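Local coordinates for protein acyl-coenzyme A oxidase 3 (Yarrowia lipolytica, PDB 5YS9) that oxidises acyl-CoA thioesters to trans-2-enoyl-CoA with FAD as cofactor and oxygen as electron acceptor, releasing hydrogen peroxide in peroxisomal fatty acid beta-oxidation, at residues W592-D597 with D613-L618; K508-A513 with L585-T590; E56-E61 with S108-I113; P66-S71 with I89-G94. All blocks are in the same frame, centred on the assembly; numbering follows the deposited sequence.

Interaction 1: W592-D597 with D613-L618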
loop_
_atom_site.group_PDB
_atom_site.type_symbol
_atom_site.label_atom_id
_atom_site.label_comp_id
_atom_site.label_asym_id
_atom_site.label_seq_id
_atom_site.Cartn_x
_atom_site.Cartn_y
_atom_site.Cartn_z
ATOM N N TRP A 592 21.604 -6.980 0.556
ATOM C CA TRP A 592 20.452 -6.433 1.235
ATOM C C TRP A 592 19.417 -7.573 1.413
ATOM O O TRP A 592 18.918 -7.800 2.528
ATOM C CB TRP A 592 19.905 -5.190 0.479
ATOM C CG TRP A 592 18.581 -4.750 0.948
ATOM C CD1 TRP A 592 18.301 -4.087 2.099
ATOM C CD2 TRP A 592 17.344 -4.974 0.294
ATOM N NE1 TRP A 592 16.974 -3.873 2.205
ATOM C CE2 TRP A 592 16.341 -4.405 1.115
ATOM C CE3 TRP A 592 16.973 -5.621 -0.894
ATOM C CZ2 TRP A 592 14.967 -4.449 0.788
ATOM C CZ3 TRP A 592 15.592 -5.681 -1.221
ATOM C CH2 TRP A 592 14.608 -5.090 -0.374
ATOM N N SER A 593 19.169 -8.314 0.322
ATOM C CA SER A 593 18.249 -9.448 0.329
ATOM C C SER A 593 18.612 -10.504 1.356
ATOM O O SER A 593 17.721 -11.107 1.954
ATOM C CB SER A 593 18.219 -10.117 -1.035
ATOM O OG SER A 593 17.794 -9.232 -2.030
ATOM N N ILE A 594 19.902 -10.754 1.511
ATOM C CA ILE A 594 20.420 -11.641 2.531
ATOM C C ILE A 594 20.136 -11.087 3.914
ATOM O O ILE A 594 19.739 -11.802 4.803
ATOM C CB ILE A 594 21.934 -11.854 2.337
ATOM C CG1 ILE A 594 22.189 -12.687 1.086
ATOM C CG2 ILE A 594 22.569 -12.524 3.544
ATOM C CD1 ILE A 594 23.619 -12.700 0.616
ATOM N N GLU A 595 20.340 -9.795 4.075
ATOM C CA GLU A 595 20.100 -9.126 5.335
ATOM C C GLU A 595 18.638 -9.131 5.759
ATOM O O GLU A 595 18.331 -9.265 6.926
ATOM C CB GLU A 595 20.639 -7.712 5.272
ATOM C CG GLU A 595 20.527 -6.959 6.570
ATOM C CD GLU A 595 20.947 -5.533 6.419
ATOM O OE1 GLU A 595 20.425 -4.864 5.523
ATOM O OE2 GLU A 595 21.803 -5.087 7.182
ATOM N N GLU A 596 17.746 -8.951 4.801
ATOM C CA GLU A 596 16.319 -8.997 5.059
ATOM C C GLU A 596 15.859 -10.378 5.483
ATOM O O GLU A 596 14.883 -10.512 6.193
ATOM C CB GLU A 596 15.506 -8.467 3.884
ATOM C CG GLU A 596 15.745 -6.996 3.573
ATOM C CD GLU A 596 15.162 -6.049 4.608
ATOM O OE1 GLU A 596 15.879 -5.673 5.549
ATOM O OE2 GLU A 596 13.995 -5.659 4.477
ATOM N N ASP A 597 16.550 -11.408 5.026
ATOM C CA ASP A 597 16.158 -12.754 5.379
ATOM C C ASP A 597 17.337 -13.509 5.959
ATOM O O ASP A 597 17.697 -14.578 5.501
ATOM C CB ASP A 597 15.633 -13.478 4.145
ATOM C CG ASP A 597 14.220 -13.985 4.323
ATOM O OD1 ASP A 597 13.884 -14.458 5.418
ATOM O OD2 ASP A 597 13.446 -13.918 3.360
ATOM N N ASP A 613 26.578 -9.656 10.977
ATOM C CA ASP A 613 27.216 -8.353 11.259
ATOM C C ASP A 613 27.972 -7.876 10.041
ATOM O O ASP A 613 27.823 -6.726 9.653
ATOM C CB ASP A 613 28.203 -8.398 12.436
ATOM C CG ASP A 613 27.532 -8.674 13.762
ATOM O OD1 ASP A 613 26.428 -9.260 13.770
ATOM O OD2 ASP A 613 28.119 -8.315 14.807
ATOM N N GLN A 614 28.754 -8.766 9.430
ATOM C CA GLN A 614 29.571 -8.408 8.258
ATOM C C GLN A 614 28.704 -8.016 7.053
ATOM O O GLN A 614 29.008 -7.050 6.360
ATOM C CB GLN A 614 30.545 -9.543 7.864
ATOM C CG GLN A 614 31.645 -9.119 6.885
ATOM C CD GLN A 614 32.565 -8.047 7.478
ATOM O OE1 GLN A 614 33.079 -8.208 8.597
ATOM N NE2 GLN A 614 32.747 -6.939 6.760
ATOM N N VAL A 615 27.634 -8.780 6.830
ATOM C CA VAL A 615 26.637 -8.500 5.804
ATOM C C VAL A 615 26.061 -7.107 6.019
ATOM O O VAL A 615 26.015 -6.329 5.056
ATOM C CB VAL A 615 25.513 -9.561 5.790
ATOM C CG1 VAL A 615 24.305 -9.096 4.991
ATOM C CG2 VAL A 615 26.048 -10.870 5.208
ATOM N N THR A 616 25.672 -6.782 7.267
ATOM C CA THR A 616 25.201 -5.420 7.590
ATOM C C THR A 616 26.237 -4.366 7.148
ATOM O O THR A 616 25.906 -3.417 6.428
ATOM C CB THR A 616 24.716 -5.277 9.058
ATOM O OG1 THR A 616 23.524 -6.033 9.207
ATOM C CG2 THR A 616 24.373 -3.855 9.411
ATOM N N GLU A 617 27.499 -4.594 7.472
ATOM C CA GLU A 617 28.532 -3.632 7.135
ATOM C C GLU A 617 28.668 -3.488 5.618
ATOM O O GLU A 617 28.875 -2.394 5.107
ATOM C CB GLU A 617 29.846 -4.031 7.786
ATOM C CG GLU A 617 30.919 -2.957 7.682
ATOM C CD GLU A 617 31.982 -3.088 8.760
ATOM O OE1 GLU A 617 31.593 -3.196 9.947
ATOM O OE2 GLU A 617 33.190 -3.082 8.419
ATOM N N LEU A 618 28.510 -4.591 4.895
ATOM C CA LEU A 618 28.660 -4.557 3.438
ATOM C C LEU A 618 27.528 -3.798 2.751
ATOM O O LEU A 618 27.797 -2.977 1.901
ATOM C CB LEU A 618 28.817 -5.970 2.895
ATOM C CG LEU A 618 30.214 -6.558 3.206
ATOM C CD1 LEU A 618 30.321 -7.992 2.712
ATOM C CD2 LEU A 618 31.322 -5.690 2.618
#
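The hydroxyl of Thr616 donates to the carboxylate of Glu595, with OG1 2.8 Å from OE2, and this bond ties together two helices of the all-helical C-terminal part of the acyl-CoA oxidase fold. The helices 579-596 and 609-628 run in roughly opposite senses: over these short segments their axes approach to 9.3 Å at 138°. Thr616 OG1 reaches the anti lone pair of OE2, the one turned away from OE1. The other carboxylate oxygen is taken by Arg353, which forms a salt bridge with OE1, so the group is held at both oxygens and its rotation is probably restricted. A negative charge on this buried glutamate would probably be balanced by that arginine. The reach comes from an extended chain: with CG anti to the backbone N (chi1 -176°), the carboxylate is carried across to the threonine, and the two side chains meet at about a right angle. Beside the polar bond lies an apolar patch. Val615, whose CA is nearest that of Glu595, uses CG1 against both Glu595 and Ile594, and CG2 against Ile594. Gln548 and Gln549 of the second subunit pack on Glu595 and Thr616, which places the pair at the interface with that subunit. In the apolar patch, Val615 CG1 lies 3.9 Å from Glu595 CB and 4.1 Å from Ile594 CG2.

Interaction 2: K508-A513 with L585-T590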
loop_
_atom_site.group_PDB
_atom_site.type_symbol
_atom_site.label_atom_id
_atom_site.label_comp_id
_atom_site.label_asym_id
_atom_site.label_seq_id
_atom_site.Cartn_x
_atom_site.Cartn_y
_atom_site.Cartn_z
ATOM N N LYS A 508 30.096 -14.866 -7.052
ATOM C CA LYS A 508 29.975 -16.331 -7.100
ATOM C C LYS A 508 29.590 -16.942 -5.768
ATOM O O LYS A 508 28.962 -18.013 -5.715
ATOM C CB LYS A 508 31.217 -16.998 -7.697
ATOM C CG LYS A 508 31.376 -16.658 -9.179
ATOM C CD LYS A 508 32.216 -17.696 -9.911
ATOM C CE LYS A 508 32.961 -17.086 -11.094
ATOM N NZ LYS A 508 34.240 -16.472 -10.620
ATOM N N VAL A 509 29.927 -16.245 -4.698
ATOM C CA VAL A 509 29.702 -16.748 -3.350
ATOM C C VAL A 509 28.248 -16.484 -2.951
ATOM O O VAL A 509 27.506 -17.395 -2.532
ATOM C CB VAL A 509 30.695 -16.082 -2.382
ATOM C CG1 VAL A 509 30.400 -16.458 -0.940
ATOM C CG2 VAL A 509 32.133 -16.458 -2.785
ATOM N N LEU A 510 27.859 -15.223 -3.118
ATOM C CA LEU A 510 26.497 -14.769 -2.879
ATOM C C LEU A 510 25.491 -15.554 -3.760
ATOM O O LEU A 510 24.395 -15.902 -3.297
ATOM C CB LEU A 510 26.391 -13.259 -3.125
ATOM C CG LEU A 510 27.345 -12.281 -2.409
ATOM C CD1 LEU A 510 27.077 -10.867 -2.904
ATOM C CD2 LEU A 510 27.239 -12.353 -0.893
ATOM N N ILE A 511 25.865 -15.886 -5.001
ATOM C CA ILE A 511 25.001 -16.782 -5.795
ATOM C C ILE A 511 24.827 -18.160 -5.116
ATOM O O ILE A 511 23.697 -18.669 -4.945
ATOM C CB ILE A 511 25.496 -16.917 -7.232
ATOM C CG1 ILE A 511 25.186 -15.610 -7.995
ATOM C CG2 ILE A 511 24.823 -18.103 -7.934
ATOM C CD1 ILE A 511 25.904 -15.457 -9.323
ATOM N N GLU A 512 25.948 -18.723 -4.685
ATOM C CA GLU A 512 25.942 -20.035 -4.063
ATOM C C GLU A 512 25.067 -20.004 -2.802
ATOM O O GLU A 512 24.299 -20.927 -2.536
ATOM C CB GLU A 512 27.375 -20.475 -3.755
ATOM C CG GLU A 512 27.534 -21.947 -3.395
ATOM C CD GLU A 512 28.805 -22.183 -2.601
ATOM O OE1 GLU A 512 28.759 -22.365 -1.371
ATOM O OE2 GLU A 512 29.883 -22.131 -3.203
ATOM N N ALA A 513 25.166 -18.916 -2.061
ATOM C CA ALA A 513 24.396 -18.771 -0.832
ATOM C C ALA A 513 22.856 -18.745 -1.065
ATOM O O ALA A 513 22.114 -19.270 -0.258
ATOM C CB ALA A 513 24.859 -17.524 -0.083
ATOM N N LEU A 585 25.589 -2.078 -7.728
ATOM C CA LEU A 585 24.132 -2.214 -7.605
ATOM C C LEU A 585 23.740 -3.628 -7.231
ATOM O O LEU A 585 22.984 -3.819 -6.272
ATOM C CB LEU A 585 23.394 -1.878 -8.913
ATOM C CG LEU A 585 22.742 -0.512 -9.090
ATOM C CD1 LEU A 585 21.773 -0.580 -10.271
ATOM C CD2 LEU A 585 22.012 -0.042 -7.831
ATOM N N ALA A 586 24.253 -4.593 -8.016
ATOM C CA ALA A 586 23.916 -6.028 -7.856
ATOM C C ALA A 586 24.280 -6.550 -6.460
ATOM O O ALA A 586 23.473 -7.202 -5.792
ATOM C CB ALA A 586 24.582 -6.865 -8.938
ATOM N N ASN A 587 25.468 -6.196 -5.998
ATOM C CA ASN A 587 25.901 -6.585 -4.637
ATOM C C ASN A 587 25.028 -6.029 -3.570
ATOM O O ASN A 587 24.742 -6.736 -2.616
ATOM C CB ASN A 587 27.354 -6.192 -4.363
ATOM C CG ASN A 587 28.345 -7.110 -5.057
ATOM O OD1 ASN A 587 27.988 -7.924 -5.921
ATOM N ND2 ASN A 587 29.585 -7.004 -4.654
ATOM N N LEU A 588 24.582 -4.777 -3.743
ATOM C CA LEU A 588 23.655 -4.136 -2.780
ATOM C C LEU A 588 22.349 -4.899 -2.787
ATOM O O LEU A 588 21.886 -5.339 -1.740
ATOM C CB LEU A 588 23.431 -2.656 -3.099
ATOM C CG LEU A 588 22.531 -1.849 -2.152
ATOM C CD1 LEU A 588 22.873 -2.007 -0.642
ATOM C CD2 LEU A 588 22.571 -0.389 -2.563
ATOM N N PHE A 589 21.795 -5.142 -3.977
ATOM C CA PHE A 589 20.590 -5.944 -4.059
ATOM C C PHE A 589 20.757 -7.241 -3.260
ATOM O O PHE A 589 19.963 -7.544 -2.352
ATOM C CB PHE A 589 20.205 -6.234 -5.518
ATOM C CG PHE A 589 19.012 -7.118 -5.649
ATOM C CD1 PHE A 589 17.770 -6.704 -5.165
ATOM C CD2 PHE A 589 19.125 -8.400 -6.193
ATOM C CE1 PHE A 589 16.658 -7.554 -5.242
ATOM C CE2 PHE A 589 18.011 -9.236 -6.291
ATOM C CZ PHE A 589 16.779 -8.807 -5.826
ATOM N N THR A 590 21.824 -7.958 -3.572
ATOM C CA THR A 590 21.959 -9.313 -3.160
ATOM C C THR A 590 22.254 -9.397 -1.653
ATOM O O THR A 590 21.682 -10.248 -0.936
ATOM C CB THR A 590 23.020 -10.040 -4.018
ATOM O OG1 THR A 590 22.606 -10.092 -5.395
ATOM C CG2 THR A 590 23.234 -11.453 -3.518
#
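Leu510 leans from helix 507-534 onto Thr590 of helix 579-596, and its side chain can be followed outward as an example of how one leucine serves several neighbours in a helical bundle. The CB atom makes the first touch, 3.7 Å from Thr590 CG2. CG, set anti to the carbonyl carbon (chi1 -54°), directs the two methyls onward. CD1 stays with the threonine, 3.9 Å from the same CG2, and at 4.3 Å comes near Asn587 OD1 without bonding to it; that amide oxygen is engaged by Tyr567 OH. The other branch, CD2, turns to Ile594 CD1, 3.9 Å away on the next turn of the same partner helix. Thr590 thus offers only its methyl to the leucine. Its hydroxyl is turned back into its own helix, where OG1 donates to Ala586 O at 3.0 Å from above the carbonyl plane, 41° out of it, while Thr590 N donates to the same oxygen in the regular helical bond. A serine in its place would probably open a gap beside CB and CD1 of Leu510, because the methyl that fills it would be gone. Tyr567 of helix 547-573 packs on both Leu510 and Thr590, so the contact belongs to the buried interior of the C-terminal helices. With that hydroxyl bonded within its own helix, Leu510 and Thr590 meet through carbon atoms alone.

Interaction 3: E56-E61 with S108-I113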
loop_
_atom_site.group_PDB
_atom_site.type_symbol
_atom_site.label_atom_id
_atom_site.label_comp_id
_atom_site.label_asym_id
_atom_site.label_seq_id
_atom_site.Cartn_x
_atom_site.Cartn_y
_atom_site.Cartn_z
ATOM N N GLU A 56 13.326 5.558 -27.444
ATOM C CA GLU A 56 13.369 6.994 -27.485
ATOM C C GLU A 56 12.346 7.523 -28.463
ATOM O O GLU A 56 11.697 8.511 -28.213
ATOM C CB GLU A 56 14.763 7.462 -27.842
ATOM C CG GLU A 56 15.637 7.651 -26.627
ATOM C CD GLU A 56 17.104 7.712 -26.956
ATOM O OE1 GLU A 56 17.450 7.745 -28.148
ATOM O OE2 GLU A 56 17.907 7.725 -26.013
ATOM N N ARG A 57 12.223 6.845 -29.589
ATOM C CA ARG A 57 11.278 7.217 -30.608
ATOM C C ARG A 57 9.856 7.117 -30.107
ATOM O O ARG A 57 9.070 8.025 -30.288
ATOM C CB ARG A 57 11.431 6.238 -31.761
ATOM C CG ARG A 57 11.569 6.861 -33.127
ATOM C CD ARG A 57 10.754 6.107 -34.167
ATOM N NE ARG A 57 10.853 4.658 -34.031
ATOM C CZ ARG A 57 9.820 3.827 -34.096
ATOM N NH1 ARG A 57 8.599 4.286 -34.297
ATOM N NH2 ARG A 57 10.019 2.530 -33.957
ATOM N N LEU A 58 9.539 5.993 -29.486
ATOM C CA LEU A 58 8.216 5.756 -28.952
ATOM C C LEU A 58 7.832 6.716 -27.841
ATOM O O LEU A 58 6.716 7.192 -27.804
ATOM C CB LEU A 58 8.116 4.327 -28.443
ATOM C CG LEU A 58 8.166 3.210 -29.477
ATOM C CD1 LEU A 58 8.158 1.863 -28.797
ATOM C CD2 LEU A 58 7.023 3.317 -30.455
ATOM N N MET A 59 8.756 6.992 -26.936
ATOM C CA MET A 59 8.480 7.869 -25.814
ATOM C C MET A 59 8.169 9.276 -26.275
ATOM O O MET A 59 7.248 9.899 -25.798
ATOM C CB MET A 59 9.664 7.889 -24.853
ATOM C CG MET A 59 9.610 6.826 -23.775
ATOM S SD MET A 59 11.163 6.564 -22.921
ATOM C CE MET A 59 10.692 7.047 -21.282
ATOM N N THR A 60 8.951 9.763 -27.221
ATOM C CA THR A 60 8.729 11.078 -27.799
ATOM C C THR A 60 7.425 11.191 -28.592
ATOM O O THR A 60 6.801 12.222 -28.596
ATOM C CB THR A 60 9.984 11.720 -28.455
ATOM O OG1 THR A 60 9.674 12.201 -29.758
ATOM C CG2 THR A 60 11.109 10.775 -28.546
ATOM N N GLU A 61 7.027 10.119 -29.256
ATOM C CA GLU A 61 5.752 10.071 -29.953
ATOM C C GLU A 61 4.567 10.180 -29.013
ATOM O O GLU A 61 3.572 10.794 -29.327
ATOM C CB GLU A 61 5.636 8.799 -30.775
ATOM C CG GLU A 61 6.189 8.921 -32.175
ATOM C CD GLU A 61 6.524 7.592 -32.798
ATOM O OE1 GLU A 61 6.105 6.562 -32.270
ATOM O OE2 GLU A 61 7.202 7.583 -33.824
ATOM N N SER A 108 2.535 0.466 -25.796
ATOM C CA SER A 108 1.530 0.345 -24.771
ATOM C C SER A 108 2.125 0.211 -23.333
ATOM O O SER A 108 1.487 0.604 -22.380
ATOM C CB SER A 108 0.484 -0.716 -25.131
ATOM O OG SER A 108 0.896 -1.985 -24.742
ATOM N N GLN A 109 3.351 -0.251 -23.182
ATOM C CA GLN A 109 3.973 -0.381 -21.852
ATOM C C GLN A 109 4.588 0.958 -21.383
ATOM O O GLN A 109 4.511 1.358 -20.216
ATOM C CB GLN A 109 5.107 -1.410 -21.891
ATOM C CG GLN A 109 4.760 -2.889 -21.914
ATOM C CD GLN A 109 6.040 -3.757 -21.936
ATOM O OE1 GLN A 109 6.884 -3.642 -22.860
ATOM N NE2 GLN A 109 6.201 -4.601 -20.924
ATOM N N LEU A 110 5.258 1.618 -22.304
ATOM C CA LEU A 110 5.736 2.969 -22.073
ATOM C C LEU A 110 4.589 3.929 -21.651
ATOM O O LEU A 110 4.772 4.745 -20.762
ATOM C CB LEU A 110 6.455 3.507 -23.315
ATOM C CG LEU A 110 7.760 2.773 -23.690
ATOM C CD1 LEU A 110 8.122 3.124 -25.116
ATOM C CD2 LEU A 110 8.886 3.124 -22.725
ATOM N N HIS A 111 3.445 3.809 -22.306
ATOM C CA HIS A 111 2.303 4.660 -22.056
ATOM C C HIS A 111 1.707 4.359 -20.693
ATOM O O HIS A 111 1.089 5.244 -20.104
ATOM C CB HIS A 111 1.234 4.424 -23.132
ATOM C CG HIS A 111 0.093 5.393 -23.089
ATOM N ND1 HIS A 111 -1.205 5.026 -23.367
ATOM C CD2 HIS A 111 0.056 6.715 -22.797
ATOM C CE1 HIS A 111 -1.983 6.092 -23.282
ATOM N NE2 HIS A 111 -1.243 7.124 -22.926
ATOM N N GLY A 112 1.870 3.099 -20.247
ATOM C CA GLY A 112 1.450 2.623 -18.940
ATOM C C GLY A 112 2.243 3.191 -17.780
ATOM O O GLY A 112 1.839 3.072 -16.645
ATOM N N ILE A 113 3.379 3.801 -18.060
ATOM C CA ILE A 113 4.127 4.553 -17.051
ATOM C C ILE A 113 3.332 5.749 -16.495
ATOM O O ILE A 113 3.463 6.088 -15.335
ATOM C CB ILE A 113 5.463 5.059 -17.612
ATOM C CG1 ILE A 113 6.297 3.867 -18.112
ATOM C CG2 ILE A 113 6.263 5.824 -16.554
ATOM C CD1 ILE A 113 7.527 4.237 -18.944
#
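Leu110 spreads its two methyls, CD1 onto Leu58 and CD2 onto Met59, and this fork is the tightly packed part of the contact between helices 49-63 and 101-111 of the N-terminal helical domain. CD1 presses on Leu58, 3.5 Å from its CB and 3.9 Å from its CD1. CD2 lies 3.9 Å from Met59 CG and 4.1 Å from Met59 SD. Both neighbours cross the leucine at about a right angle, so methyls meet flanks rather than run along them. The position follows from the first torsion of Leu110, which sets CG anti to the carbonyl carbon (chi1 -65°). With both methyl branches removed, as by an alanine here, Leu58 and Met59 would probably face a gap between the helices. The packing thins toward Ile113, whose CB is directed at the other segment but whose CD1 comes no nearer than 4.8 Å, to Met59 CE. On the outer side the character changes to charge. Arg57 and Glu61 form a long ion pair along one helix, and each finds a further mate on helix 101-111: Arg57 with Glu103, Glu61 with Arg107. Thus apolar branches fill the interior and ion pairs link the helices outside. Behind the fork, Phe315 of the long helix 300-330 packs on Leu110, while Phe643 of helix 641-644 covers Met59 and Ile113, and helix 116-136 lies against Ser108, Gln109 and His111.

Interaction 4: P66-S71 with I89-G94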
loop_
_atom_site.group_PDB
_atom_site.type_symbol
_atom_site.label_atom_id
_atom_site.label_comp_id
_atom_site.label_asym_id
_atom_site.label_seq_id
_atom_site.Cartn_x
_atom_site.Cartn_y
_atom_site.Cartn_z
ATOM N N PRO A 66 -0.889 15.670 -28.169
ATOM C CA PRO A 66 -1.690 16.580 -27.357
ATOM C C PRO A 66 -2.866 15.913 -26.658
ATOM O O PRO A 66 -3.147 16.239 -25.526
ATOM C CB PRO A 66 -2.172 17.614 -28.370
ATOM C CG PRO A 66 -1.188 17.543 -29.462
ATOM C CD PRO A 66 -0.875 16.095 -29.572
ATOM N N VAL A 67 -3.549 15.005 -27.327
ATOM C CA VAL A 67 -4.660 14.306 -26.720
ATOM C C VAL A 67 -4.219 13.408 -25.561
ATOM O O VAL A 67 -4.926 13.259 -24.594
ATOM C CB VAL A 67 -5.584 13.648 -27.769
ATOM C CG1 VAL A 67 -4.823 13.278 -29.013
ATOM C CG2 VAL A 67 -6.366 12.486 -27.201
ATOM N N LEU A 68 -3.051 12.810 -25.681
ATOM C CA LEU A 68 -2.461 11.990 -24.625
ATOM C C LEU A 68 -2.028 12.667 -23.318
ATOM O O LEU A 68 -1.891 12.003 -22.321
ATOM C CB LEU A 68 -1.321 11.141 -25.167
ATOM C CG LEU A 68 -1.691 10.222 -26.320
ATOM C CD1 LEU A 68 -0.564 9.258 -26.615
ATOM C CD2 LEU A 68 -2.982 9.487 -26.054
ATOM N N ASN A 69 -1.900 13.975 -23.313
ATOM C CA ASN A 69 -1.235 14.658 -22.230
ATOM C C ASN A 69 -1.829 14.308 -20.867
ATOM O O ASN A 69 -3.017 14.403 -20.650
ATOM C CB ASN A 69 -1.372 16.145 -22.516
ATOM C CG ASN A 69 -0.759 17.012 -21.466
ATOM O OD1 ASN A 69 0.439 17.123 -21.370
ATOM N ND2 ASN A 69 -1.589 17.664 -20.695
ATOM N N VAL A 70 -0.964 13.933 -19.938
ATOM C CA VAL A 70 -1.377 13.442 -18.646
ATOM C C VAL A 70 -1.304 14.521 -17.597
ATOM O O VAL A 70 -1.818 14.338 -16.507
ATOM C CB VAL A 70 -0.577 12.191 -18.226
ATOM C CG1 VAL A 70 -0.946 11.040 -19.148
ATOM C CG2 VAL A 70 0.928 12.448 -18.226
ATOM N N SER A 71 -0.737 15.666 -17.939
ATOM C CA SER A 71 -0.491 16.729 -16.941
ATOM C C SER A 71 -1.691 17.045 -15.967
ATOM O O SER A 71 -1.479 17.278 -14.785
ATOM C CB SER A 71 -0.018 17.981 -17.641
ATOM O OG SER A 71 -0.382 19.095 -16.847
ATOM N N ILE A 89 -7.722 6.558 -27.190
ATOM C CA ILE A 89 -7.704 5.373 -28.030
ATOM C C ILE A 89 -7.715 5.721 -29.525
ATOM O O ILE A 89 -7.031 5.099 -30.316
ATOM C CB ILE A 89 -8.835 4.393 -27.626
ATOM C CG1 ILE A 89 -8.440 3.636 -26.365
ATOM C CG2 ILE A 89 -9.134 3.383 -28.713
ATOM C CD1 ILE A 89 -9.598 3.108 -25.565
ATOM N N ALA A 90 -8.498 6.720 -29.891
ATOM C CA ALA A 90 -8.594 7.186 -31.267
ATOM C C ALA A 90 -7.243 7.712 -31.769
ATOM O O ALA A 90 -6.842 7.392 -32.897
ATOM C CB ALA A 90 -9.668 8.245 -31.385
ATOM N N ALA A 91 -6.556 8.502 -30.930
ATOM C CA ALA A 91 -5.185 8.948 -31.203
ATOM C C ALA A 91 -4.222 7.785 -31.317
ATOM O O ALA A 91 -3.558 7.683 -32.309
ATOM C CB ALA A 91 -4.694 9.926 -30.153
ATOM N N LEU A 92 -4.143 6.891 -30.336
ATOM C CA LEU A 92 -3.189 5.743 -30.421
ATOM C C LEU A 92 -3.422 4.897 -31.665
ATOM O O LEU A 92 -2.480 4.317 -32.241
ATOM C CB LEU A 92 -3.320 4.847 -29.191
ATOM C CG LEU A 92 -2.819 5.488 -27.877
ATOM C CD1 LEU A 92 -3.192 4.694 -26.621
ATOM C CD2 LEU A 92 -1.324 5.739 -27.933
ATOM N N SER A 93 -4.694 4.825 -32.055
ATOM C CA SER A 93 -5.138 4.100 -33.224
ATOM C C SER A 93 -4.448 4.454 -34.533
ATOM O O SER A 93 -4.362 3.615 -35.419
ATOM C CB SER A 93 -6.654 4.160 -33.359
ATOM O OG SER A 93 -7.037 4.710 -34.565
ATOM N N GLY A 94 -3.925 5.667 -34.638
ATOM C CA GLY A 94 -3.074 6.058 -35.759
ATOM C C GLY A 94 -1.794 5.247 -35.954
ATOM O O GLY A 94 -1.276 5.182 -37.052
#
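Val67 and Leu68, in the loop that follows helix 49-63, fold back onto Ala91 and Leu92 near the C-terminal end of helix 78-92. Followed in order, the second segment shows how the successive residues of a helix are divided among different neighbours. Ile89 points away from the loop, and its side chain touches Leu122 of helix 116-136 and Tyr157, with Phe684 of the second subunit also packing on it; its carbonyl oxygen accepts the bond from Ser93 N at 2.9 Å. Ala90 likewise is touched by that phenylalanine of the second subunit. Ala91 turns to the loop and carries much of the contact: its CB lies 3.5 Å from Val67 CG1 and 4.5 Å from Leu68 CD2, so the methyl is pressed by Val67 and only loosely approached by Leu68. Val67 reaches it with an unusual first torsion (chi1 29°), well away from a staggered setting. Leu92 comes next, its CD2 meeting Leu68 CD1 at 3.8 Å, while Leu62 of helix 49-63 packs on both leucines and Thr118 on Leu92. Ser93 does not reach the loop and packs instead on Phe684 of the second subunit, and Gly94 N bonds to Ala91 O at 3.1 Å. The arrangement is a connection between two consecutive helices folded against the later one, here within the N-terminal helical domain of the acyl-CoA oxidase and dehydrogenase fold.

The four contacts form two pairs. Interactions 1 and 2 share helix 579-596 in the C-terminal helical part and touch each other. Interactions 3 and 4 lie together in the N-terminal domain, where His111 packs on Leu92 and Leu68; interactions 2 and 4 lie on opposite sides of the chain's centre, about 43 Å apart between centres. Interactions 1, 2 and 3 are buried, whereas interaction 4 is partly open. Chemistry follows place: interaction 1 carries a polar bond between its segments at the interface with the second subunit, interactions 2, 3 and 4 join theirs through apolar branches. The second subunit touches interactions 1 and 4, but not the other two.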